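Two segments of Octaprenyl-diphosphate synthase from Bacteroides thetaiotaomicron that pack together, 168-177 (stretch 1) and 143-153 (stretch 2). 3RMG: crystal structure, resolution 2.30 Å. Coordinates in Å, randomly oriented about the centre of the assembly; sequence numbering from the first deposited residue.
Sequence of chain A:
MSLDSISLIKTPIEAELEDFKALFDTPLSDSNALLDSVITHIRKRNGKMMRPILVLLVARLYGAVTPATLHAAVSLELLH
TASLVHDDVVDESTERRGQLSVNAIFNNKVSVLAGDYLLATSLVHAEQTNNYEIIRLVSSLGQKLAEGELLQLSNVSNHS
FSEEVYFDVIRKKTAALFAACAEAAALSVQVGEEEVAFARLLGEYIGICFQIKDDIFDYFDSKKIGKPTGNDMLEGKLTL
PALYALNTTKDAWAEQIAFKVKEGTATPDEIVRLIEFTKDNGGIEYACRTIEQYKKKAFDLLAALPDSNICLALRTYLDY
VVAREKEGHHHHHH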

ATOM      1  N   ASP A 168      11.491  11.078 -19.252  1.00 47.90           N
ATOM      2  CA  ASP A 168      10.449  10.082 -19.144  1.00 51.76           C
ATOM      3  C   ASP A 168      10.317   9.593 -17.711  1.00 50.45           C
ATOM      4  O   ASP A 168       9.215   9.437 -17.206  1.00 56.47           O
ATOM      5  CB  ASP A 168      10.732   8.906 -20.072  1.00 52.71           C
ATOM      6  CG  ASP A 168       9.542   7.994 -20.213  1.00 70.25           C
ATOM      7  OD1 ASP A 168       8.436   8.511 -20.489  1.00 86.39           O
ATOM      8  OD2 ASP A 168       9.704   6.767 -20.038  1.00 82.66           O
ATOM      9  N   VAL A 169      11.445   9.341 -17.059  1.00 48.74           N
ATOM     10  CA  VAL A 169      11.448   8.858 -15.683  1.00 44.94           C
ATOM     11  C   VAL A 169      10.883   9.896 -14.711  1.00 44.26           C
ATOM     12  O   VAL A 169      10.082   9.571 -13.830  1.00 43.26           O
ATOM     13  CB  VAL A 169      12.879   8.507 -15.218  1.00 53.06           C
ATOM     14  CG1 VAL A 169      12.884   8.138 -13.729  1.00 49.76           C
ATOM     15  CG2 VAL A 169      13.473   7.387 -16.083  1.00 51.75           C
ATOM     16  N   ILE A 170      11.329  11.140 -14.858  1.00 41.22           N
ATOM     17  CA  ILE A 170      10.762  12.241 -14.088  1.00 46.40           C
ATOM     18  C   ILE A 170       9.234  12.372 -14.305  1.00 43.92           C
ATOM     19  O   ILE A 170       8.469  12.495 -13.347  1.00 41.58           O
ATOM     20  CB  ILE A 170      11.448  13.561 -14.453  1.00 47.30           C
ATOM     21  CG1 ILE A 170      12.926  13.527 -14.045  1.00 45.83           C
ATOM     22  CG2 ILE A 170      10.729  14.729 -13.797  1.00 43.23           C
ATOM     23  CD1 ILE A 170      13.730  14.748 -14.555  1.00 43.14           C
ATOM     24  N   ARG A 171       8.781  12.302 -15.536  1.00 40.01           N
ATOM     25  CA  ARG A 171       7.371  12.421 -15.820  1.00 46.84           C
ATOM     26  C   ARG A 171       6.591  11.312 -15.177  1.00 47.41           C
ATOM     27  O   ARG A 171       5.458  11.484 -14.831  1.00 47.91           O
ATOM     28  CB  ARG A 171       7.095  12.522 -17.311  1.00 37.22           C
ATOM     29  CG  ARG A 171       7.344  13.887 -17.840  1.00 41.91           C
ATOM     30  CD  ARG A 171       6.854  14.092 -19.228  1.00 48.74           C
ATOM     31  NE  ARG A 171       7.877  13.809 -20.207  1.00 65.98           N
ATOM     32  CZ  ARG A 171       8.730  14.689 -20.704  1.00 63.56           C
ATOM     33  NH1 ARG A 171       9.635  14.255 -21.546  1.00 66.55           N
ATOM     34  NH2 ARG A 171       8.502  15.984 -20.629  1.00 54.47           N
ATOM     35  N   LYS A 172       7.208  10.155 -15.046  1.00 51.36           N
ATOM     36  CA  LYS A 172       6.561   9.022 -14.429  1.00 53.68           C
ATOM     37  C   LYS A 172       6.638   8.982 -12.929  1.00 50.67           C
ATOM     38  O   LYS A 172       6.006   8.178 -12.319  1.00 51.83           O
ATOM     39  CB  LYS A 172       7.093   7.738 -15.010  1.00 53.98           C
ATOM     40  CG  LYS A 172       6.426   7.397 -16.289  1.00 57.13           C
ATOM     41  CD  LYS A 172       7.381   6.791 -17.250  1.00 70.22           C
ATOM     42  CE  LYS A 172       6.786   6.687 -18.617  1.00 71.56           C
ATOM     43  NZ  LYS A 172       5.953   5.479 -18.715  1.00 82.66           N
ATOM     44  N   LYS A 173       7.431   9.845 -12.336  1.00 50.28           N
ATOM     45  CA  LYS A 173       7.544   9.844 -10.902  1.00 48.42           C
ATOM     46  C   LYS A 173       7.306  11.173 -10.197  1.00 47.90           C
ATOM     47  O   LYS A 173       6.211  11.484  -9.843  1.00 45.18           O
ATOM     48  CB  LYS A 173       8.892   9.281 -10.518  1.00 54.15           C
ATOM     49  CG  LYS A 173       9.021   8.855  -9.094  1.00 63.43           C
ATOM     50  CD  LYS A 173      10.402   8.288  -8.874  1.00 73.71           C
ATOM     51  CE  LYS A 173      10.826   8.353  -7.434  1.00 71.46           C
ATOM     52  NZ  LYS A 173      12.268   8.570  -7.343  1.00 74.33           N
ATOM     53  N   THR A 174       8.337  11.970 -10.010  1.00 42.80           N
ATOM     54  CA  THR A 174       8.164  13.215  -9.301  1.00 44.74           C
ATOM     55  C   THR A 174       7.213  14.167  -9.946  1.00 42.08           C
ATOM     56  O   THR A 174       6.392  14.722  -9.293  1.00 46.60           O
ATOM     57  CB  THR A 174       9.479  13.919  -9.090  1.00 44.55           C
ATOM     58  OG1 THR A 174      10.118  13.321  -7.990  1.00 52.25           O
ATOM     59  CG2 THR A 174       9.272  15.338  -8.739  1.00 42.16           C
ATOM     60  N   ALA A 175       7.309  14.330 -11.237  1.00 35.88           N
ATOM     61  CA  ALA A 175       6.425  15.225 -11.968  1.00 36.24           C
ATOM     62  C   ALA A 175       5.024  14.637 -12.056  1.00 38.54           C
ATOM     63  O   ALA A 175       4.031  15.377 -12.167  1.00 41.28           O
ATOM     64  CB  ALA A 175       6.986  15.525 -13.356  1.00 35.12           C
ATOM     65  N   ALA A 176       4.933  13.306 -11.996  1.00 41.75           N
ATOM     66  CA  ALA A 176       3.629  12.648 -11.998  1.00 36.50           C
ATOM     67  C   ALA A 176       2.879  13.020 -10.732  1.00 37.36           C
ATOM     68  O   ALA A 176       1.671  13.237 -10.767  1.00 40.76           O
ATOM     69  CB  ALA A 176       3.769  11.147 -12.121  1.00 35.88           C
ATOM     70  N   LEU A 177       3.606  13.125  -9.620  1.00 37.46           N
ATOM     71  CA  LEU A 177       2.999  13.526  -8.353  1.00 40.90           C
ATOM     72  C   LEU A 177       2.540  14.990  -8.388  1.00 43.43           C
ATOM     73  O   LEU A 177       1.404  15.298  -8.017  1.00 43.36           O
ATOM     74  CB  LEU A 177       3.973  13.313  -7.190  1.00 43.45           C
ATOM     75  CG  LEU A 177       3.452  13.647  -5.786  1.00 54.04           C
ATOM     76  CD1 LEU A 177       2.160  12.896  -5.474  1.00 46.17           C
ATOM     77  CD2 LEU A 177       4.517  13.338  -4.731  1.00 58.41           C
TER
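Stretch 2 143-153: QKLAEGELLQL

This is a small, loosely packed contact in which one face of a continuous helix lies across the break between two helical segments, held by aliphatic carbon and carbonyl contacts with no hydrogen bond between the stretches. Together the two sides bury 306 Å².

Stretch 2 belongs to a helix that extends beyond both its ends. Stretch 1 is helical on both sides of an interruption around Lys173, where phi/psi is -127/-89; the helix resumes at Thr174, with Lys173 in the N-cap position. The turn is bridged by backbone bonds from Lys173 N to Ile170 O and from Ala175 N to Ile170 O, each 3.0 Å, and the first turn of the new helix is tied by Leu177 N to Lys173 O at 3.1 Å. Against stretch 2, the helix 168-172 runs roughly antiparallel: the N-to-C directions make an angle of 144°, and the axes come no closer than 10.8 Å. That spacing is wide for a helix pair, and the closest contacts gather at the break.

The two backbones draw nearest there, where the CA atoms of Lys173 and Leu145 are 6.1 Å apart. Leu145 points its CA-to-CB bond sideways, but its m,t rotamer brings the end of the side chain nearer: CD2 lies 3.9 Å from Lys173 CA and 3.7 Å from Lys172 O. The backbone at Lys172 and Lys173 thus offers a surface for a leucine methyl. Lys144 points toward stretch 1 and works through its aliphatic part, with CD 3.4 Å from Lys172 O and 4.0 Å from Ala176 CB. Ala176, directed toward stretch 2, brings the second helical segment into the contact through its CB.

The antiparallel sense places later residues of stretch 2 beside earlier ones of stretch 1. Near the far end, Gln152 reaches Val169, with NE2 3.9 Å from Val169 CG1, a van der Waals touch between an amide and a methyl. Off to one side, beside the Lys173 side chain, Glu149 points toward stretch 1, yet its OE2 comes only within 4.4 Å of Lys173 CE; opposite charges are neighbours here without forming a salt bridge. At Gly148 a CB would point toward stretch 1, and an ideal one would stand 4.7 Å from Lys172 CB, so there is room for it.

The rule to read from this contact is that a helix can rest on a helix break by placing a leucine methyl and a lysine methylene over the backbone, while longer polar side chains cover the flank.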

ATOM      1  N   GLN A 143      -0.580   2.898  -8.704  1.00 50.23           N
ATOM      2  CA  GLN A 143      -0.121   1.888  -9.645  1.00 56.44           C
ATOM      3  C   GLN A 143       1.154   2.348 -10.359  1.00 57.71           C
ATOM      4  O   GLN A 143       2.216   1.745 -10.200  1.00 57.07           O
ATOM      5  CB  GLN A 143      -1.200   1.582 -10.676  1.00 54.02           C
ATOM      6  CG  GLN A 143      -2.167   0.517 -10.275  1.00 61.03           C
ATOM      7  CD  GLN A 143      -2.689  -0.238 -11.475  1.00 62.79           C
ATOM      8  OE1 GLN A 143      -2.756  -1.468 -11.470  1.00 68.89           O
ATOM      9  NE2 GLN A 143      -3.041   0.492 -12.520  1.00 63.95           N
ATOM     10  N   LYS A 144       1.042   3.424 -11.133  1.00 56.46           N
ATOM     11  CA  LYS A 144       2.187   3.952 -11.890  1.00 58.12           C
ATOM     12  C   LYS A 144       3.485   3.971 -11.087  1.00 54.09           C
ATOM     13  O   LYS A 144       4.477   3.376 -11.501  1.00 61.45           O
ATOM     14  CB  LYS A 144       1.899   5.351 -12.442  1.00 55.68           C
ATOM     15  CG  LYS A 144       3.100   5.971 -13.173  1.00 64.99           C
ATOM     16  CD  LYS A 144       2.883   7.448 -13.499  1.00 64.67           C
ATOM     17  CE  LYS A 144       1.800   7.647 -14.559  1.00 67.99           C
ATOM     18  NZ  LYS A 144       1.129   8.980 -14.439  1.00 67.40           N
ATOM     19  N   LEU A 145       3.482   4.644  -9.940  1.00 51.31           N
ATOM     20  CA  LEU A 145       4.677   4.713  -9.109  1.00 54.03           C
ATOM     21  C   LEU A 145       5.236   3.327  -8.778  1.00 59.27           C
ATOM     22  O   LEU A 145       6.441   3.088  -8.886  1.00 64.34           O
ATOM     23  CB  LEU A 145       4.418   5.493  -7.820  1.00 49.31           C
ATOM     24  CG  LEU A 145       4.064   6.982  -7.953  1.00 57.89           C
ATOM     25  CD1 LEU A 145       3.847   7.610  -6.578  1.00 50.13           C
ATOM     26  CD2 LEU A 145       5.136   7.750  -8.720  1.00 61.79           C
ATOM     27  N   ALA A 146       4.355   2.416  -8.382  1.00 59.08           N
ATOM     28  CA  ALA A 146       4.766   1.056  -8.057  1.00 62.88           C
ATOM     29  C   ALA A 146       5.520   0.446  -9.233  1.00 70.21           C
ATOM     30  O   ALA A 146       6.504  -0.273  -9.051  1.00 70.38           O
ATOM     31  CB  ALA A 146       3.560   0.207  -7.697  1.00 57.25           C
ATOM     32  N   GLU A 147       4.891   0.560 -10.384  1.00 72.96           N
ATOM     33  CA  GLU A 147       5.366  -0.089 -11.578  1.00 76.84           C
ATOM     34  C   GLU A 147       6.680   0.366 -12.111  1.00 75.93           C
ATOM     35  O   GLU A 147       7.533  -0.431 -12.381  1.00 69.89           O
ATOM     36  CB  GLU A 147       4.307   0.078 -12.661  1.00 78.13           C
ATOM     37  CG  GLU A 147       4.485  -0.809 -13.859  1.00 88.29           C
ATOM     38  CD  GLU A 147       3.248  -0.852 -14.746  1.00 99.98           C
ATOM     39  OE1 GLU A 147       2.127  -0.815 -14.219  1.00 99.82           O
ATOM     40  OE2 GLU A 147       3.396  -0.943 -15.984  1.00101.88           O
ATOM     41  N   GLY A 148       6.881   1.643 -12.233  1.00 79.62           N
ATOM     42  CA  GLY A 148       8.138   2.045 -12.788  1.00 81.17           C
ATOM     43  C   GLY A 148       9.260   1.649 -11.900  1.00 83.45           C
ATOM     44  O   GLY A 148      10.264   1.074 -12.301  1.00 84.94           O
ATOM     45  N   GLU A 149       9.048   1.919 -10.645  1.00 86.84           N
ATOM     46  CA  GLU A 149      10.062   1.699  -9.679  1.00 89.39           C
ATOM     47  C   GLU A 149      10.359   0.220  -9.453  1.00 91.88           C
ATOM     48  O   GLU A 149      11.324  -0.125  -8.800  1.00 91.02           O
ATOM     49  CB  GLU A 149       9.785   2.544  -8.427  1.00 87.02           C
ATOM     50  CG  GLU A 149      10.310   1.996  -7.195  1.00 85.78           C
ATOM     51  CD  GLU A 149      11.252   2.932  -6.537  1.00 82.94           C
ATOM     52  OE1 GLU A 149      11.794   2.570  -5.480  1.00 77.95           O
ATOM     53  OE2 GLU A 149      11.484   4.021  -7.067  1.00 88.69           O
ATOM     54  N   LEU A 150       9.508  -0.634  -9.995  1.00 93.11           N
ATOM     55  CA  LEU A 150       9.710  -2.064  -9.964  1.00 93.82           C
ATOM     56  C   LEU A 150      10.503  -2.479 -11.227  1.00 97.51           C
ATOM     57  O   LEU A 150      11.052  -3.557 -11.316  1.00 99.28           O
ATOM     58  CB  LEU A 150       8.364  -2.749  -9.917  1.00 91.15           C
ATOM     59  CG  LEU A 150       8.406  -4.267  -9.842  1.00 93.22           C
ATOM     60  CD1 LEU A 150       8.954  -4.696  -8.542  1.00 89.75           C
ATOM     61  CD2 LEU A 150       7.060  -4.851 -10.077  1.00 96.64           C
ATOM     62  N   LEU A 151      10.522  -1.552 -12.171  1.00 99.31           N
ATOM     63  CA  LEU A 151      11.210  -1.514 -13.449  1.00100.17           C
ATOM     64  C   LEU A 151      12.666  -1.142 -13.220  1.00100.83           C
ATOM     65  O   LEU A 151      13.570  -1.739 -13.811  1.00102.08           O
ATOM     66  CB  LEU A 151      10.548  -0.503 -14.387  1.00100.88           C
ATOM     67  CG  LEU A 151      11.173  -0.357 -15.776  1.00100.98           C
ATOM     68  CD1 LEU A 151      11.134  -1.681 -16.524  1.00102.95           C
ATOM     69  CD2 LEU A 151      10.468   0.732 -16.570  1.00 99.02           C
ATOM     70  N   GLN A 152      12.895  -0.175 -12.336  1.00102.37           N
ATOM     71  CA  GLN A 152      14.255   0.257 -12.052  1.00103.31           C
ATOM     72  C   GLN A 152      15.043  -0.911 -11.479  1.00105.38           C
ATOM     73  O   GLN A 152      16.205  -1.123 -11.823  1.00105.80           O
ATOM     74  CB  GLN A 152      14.255   1.428 -11.069  1.00102.53           C
ATOM     75  CG  GLN A 152      13.506   2.655 -11.564  1.00104.71           C
ATOM     76  CD  GLN A 152      14.087   3.211 -12.850  1.00108.00           C
ATOM     77  OE1 GLN A 152      15.061   2.681 -13.384  1.00112.06           O
ATOM     78  NE2 GLN A 152      13.490   4.286 -13.351  1.00106.57           N
ATOM     79  N   LEU A 153      14.394  -1.669 -10.603  1.00108.28           N
ATOM     80  CA  LEU A 153      15.009  -2.834  -9.981  1.00110.60           C
ATOM     81  C   LEU A 153      15.363  -3.945 -10.975  1.00111.52           C
ATOM     82  O   LEU A 153      16.409  -4.582 -10.851  1.00111.51           O
ATOM     83  CB  LEU A 153      14.103  -3.391  -8.880  1.00110.35           C
ATOM     84  CG  LEU A 153      14.619  -4.622  -8.133  1.00110.17           C
ATOM     85  CD1 LEU A 153      15.981  -4.342  -7.514  1.00111.76           C
ATOM     86  CD2 LEU A 153      13.624  -5.065  -7.073  1.00102.82           C
TER